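Long-range contact in lactate racemase (PDB 2YJG), which interconverts the D- and L-isomers of lactate with the help of a nickel pincer cofactor and acts as a homodimer: residues D19-G24 and S410-I415. Numbering follows the deposited sequence.
Sequences DERIQG and SKINVI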
loop_
_atom_site.group_PDB
_atom_site.type_symbol
_atom_site.label_atom_id
_atom_site.label_comp_id
_atom_site.label_asym_id
_atom_site.label_seq_id
_atom_site.Cartn_x
_atom_site.Cartn_y
_atom_site.Cartn_z
ATOM N N ASP A 19 37.815 -5.905 37.703
ATOM C CA ASP A 19 38.686 -5.134 36.822
ATOM C C ASP A 19 40.032 -5.814 36.547
ATOM O O ASP A 19 40.574 -5.721 35.443
ATOM C CB ASP A 19 38.962 -3.730 37.429
ATOM C CG ASP A 19 37.710 -2.857 37.582
ATOM O OD1 ASP A 19 36.695 -2.954 36.827
ATOM O OD2 ASP A 19 37.766 -1.968 38.463
ATOM N N GLU A 20 40.579 -6.524 37.532
ATOM C CA GLU A 20 41.896 -7.164 37.384
ATOM C C GLU A 20 41.926 -8.265 36.300
ATOM O O GLU A 20 42.989 -8.567 35.739
ATOM C CB GLU A 20 42.418 -7.745 38.714
ATOM C CG GLU A 20 41.522 -8.781 39.405
ATOM C CD GLU A 20 42.286 -9.951 40.089
ATOM O OE1 GLU A 20 43.505 -10.149 39.894
ATOM O OE2 GLU A 20 41.651 -10.731 40.822
ATOM N N ARG A 21 40.754 -8.820 36.021
ATOM C CA ARG A 21 40.524 -9.793 34.940
ATOM C C ARG A 21 40.355 -9.208 33.525
ATOM O O ARG A 21 40.296 -9.989 32.577
ATOM C CB ARG A 21 39.291 -10.666 35.249
ATOM C CG ARG A 21 39.387 -11.526 36.552
ATOM C CD ARG A 21 40.512 -12.562 36.521
ATOM N NE ARG A 21 40.461 -13.450 35.366
ATOM C CZ ARG A 21 39.603 -14.454 35.219
ATOM N NH1 ARG A 21 38.699 -14.721 36.168
ATOM N NH2 ARG A 21 39.638 -15.186 34.105
ATOM N N ILE A 22 40.328 -7.862 33.368
ATOM C CA ILE A 22 39.963 -7.219 32.114
ATOM C C ILE A 22 41.165 -6.723 31.366
ATOM O O ILE A 22 41.949 -5.910 31.886
ATOM C CB ILE A 22 38.984 -6.055 32.338
ATOM C CG1 ILE A 22 37.691 -6.573 32.965
ATOM C CG2 ILE A 22 38.659 -5.305 30.994
ATOM C CD1 ILE A 22 36.722 -5.486 33.374
ATOM N N GLN A 23 41.318 -7.188 30.139
ATOM C CA GLN A 23 42.311 -6.657 29.277
ATOM C C GLN A 23 41.837 -5.269 28.919
ATOM O O GLN A 23 42.395 -4.234 29.376
ATOM C CB GLN A 23 42.548 -7.569 28.057
ATOM C CG GLN A 23 43.737 -7.179 27.214
ATOM C CD GLN A 23 45.059 -7.418 27.871
ATOM O OE1 GLN A 23 45.410 -8.548 28.194
ATOM N NE2 GLN A 23 45.825 -6.325 28.094
ATOM N N GLY A 24 40.783 -5.218 28.126
ATOM C CA GLY A 24 40.213 -3.986 27.677
ATOM C C GLY A 24 38.701 -4.197 27.493
ATOM O O GLY A 24 38.237 -5.336 27.334
ATOM N N SER A 410 43.047 -15.673 33.454
ATOM C CA SER A 410 43.322 -15.146 32.118
ATOM C C SER A 410 42.730 -13.762 31.943
ATOM O O SER A 410 41.571 -13.591 32.243
ATOM C CB SER A 410 42.733 -16.086 31.055
ATOM O OG SER A 410 43.354 -17.371 31.080
ATOM N N LYS A 411 43.481 -12.765 31.460
ATOM C CA LYS A 411 42.806 -11.473 31.167
ATOM C C LYS A 411 41.805 -11.656 30.006
ATOM O O LYS A 411 41.997 -12.490 29.152
ATOM C CB LYS A 411 43.762 -10.286 30.947
ATOM C CG LYS A 411 44.325 -9.686 32.274
ATOM C CD LYS A 411 44.506 -8.178 32.267
ATOM C CE LYS A 411 45.962 -7.773 32.437
ATOM N NZ LYS A 411 46.291 -6.355 32.734
ATOM N N ILE A 412 40.739 -10.866 30.016
ATOM C CA ILE A 412 39.563 -11.086 29.218
ATOM C C ILE A 412 39.309 -9.845 28.450
ATOM O O ILE A 412 39.294 -8.727 29.015
ATOM C CB ILE A 412 38.299 -11.310 30.109
ATOM C CG1 ILE A 412 38.467 -12.501 31.036
ATOM C CG2 ILE A 412 37.009 -11.493 29.271
ATOM C CD1 ILE A 412 37.455 -12.489 32.208
ATOM N N ASN A 413 39.062 -10.004 27.162
ATOM C CA ASN A 413 38.623 -8.902 26.364
ATOM C C ASN A 413 37.103 -8.822 26.439
ATOM O O ASN A 413 36.448 -9.816 26.194
ATOM C CB ASN A 413 39.072 -9.070 24.898
ATOM C CG ASN A 413 40.478 -8.531 24.598
ATOM O OD1 ASN A 413 41.150 -8.994 23.648
ATOM N ND2 ASN A 413 40.894 -7.519 25.326
ATOM N N VAL A 414 36.526 -7.646 26.695
ATOM C CA VAL A 414 35.053 -7.460 26.707
ATOM C C VAL A 414 34.629 -6.582 25.577
ATOM O O VAL A 414 35.052 -5.431 25.480
ATOM C CB VAL A 414 34.540 -6.844 28.064
ATOM C CG1 VAL A 414 32.981 -6.703 28.052
ATOM C CG2 VAL A 414 35.000 -7.734 29.248
ATOM N N ILE A 415 33.795 -7.109 24.681
ATOM C CA ILE A 415 33.333 -6.356 23.546
ATOM C C ILE A 415 31.810 -6.352 23.693
ATOM O O ILE A 415 31.149 -7.289 23.221
ATOM C CB ILE A 415 33.679 -7.046 22.227
ATOM C CG1 ILE A 415 35.171 -7.482 22.203
ATOM C CG2 ILE A 415 33.302 -6.120 21.055
ATOM C CD1 ILE A 415 35.651 -8.067 20.847
#
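Glu20 meets Lys411 through its carbonyl, whose O lies 3.8 Å from Lys411 CD, while its CB points away from the second segment. Arg21, which ends the 3-10 turn, makes the charged side-chain contact. Its chain bends at chi2 and chi3. The guanidinium presents its edge to the carbonyl of Ser410: NH2 donates to Ser410 O at 3.1 Å, in the guanidinium plane, and NE adds a weak, longer bond to the same oxygen. Ile412 CD1 lies over one face of the group, offset toward its rim, and NH1 forms a salt bridge with Glu403, so one arginine ties the turn both to a backbone oxygen and to helix 395-405. Arg21 O also accepts a weak, bent bond from Ile412 N and a CA-H...O contact from Lys411.

At Ile22 the chain becomes a strand, pairing in parallel with Ile412; the two side chains share one face of the sheet, where Ile412 also packs on Ile279 and Ile281 of the next strand. Strand 22-25, from the start of the sequence, is thus an outermost strand within this chain of a parallel sheet otherwise built from C-terminal strands, with 412-415 between it and 279-283: an example of a chain's beginning completing a distant domain. The Ile22 carbonyl O touches Lys411 CD at 3.4 Å.

Gln23 N then donates to Ile412 O at 2.8 Å from well above the carbonyl plane. With CG anti to the backbone N (chi1 -171°) and a bend at chi2, its side chain crosses that of Lys411 at about a right angle, OE1 resting 3.6 Å from Lys411 CB. Gly24 N is buried without a polar partner, whereas Gly24 O accepts an almost straight bond from Val414 N (2.9 Å, 178° at the hydrogen).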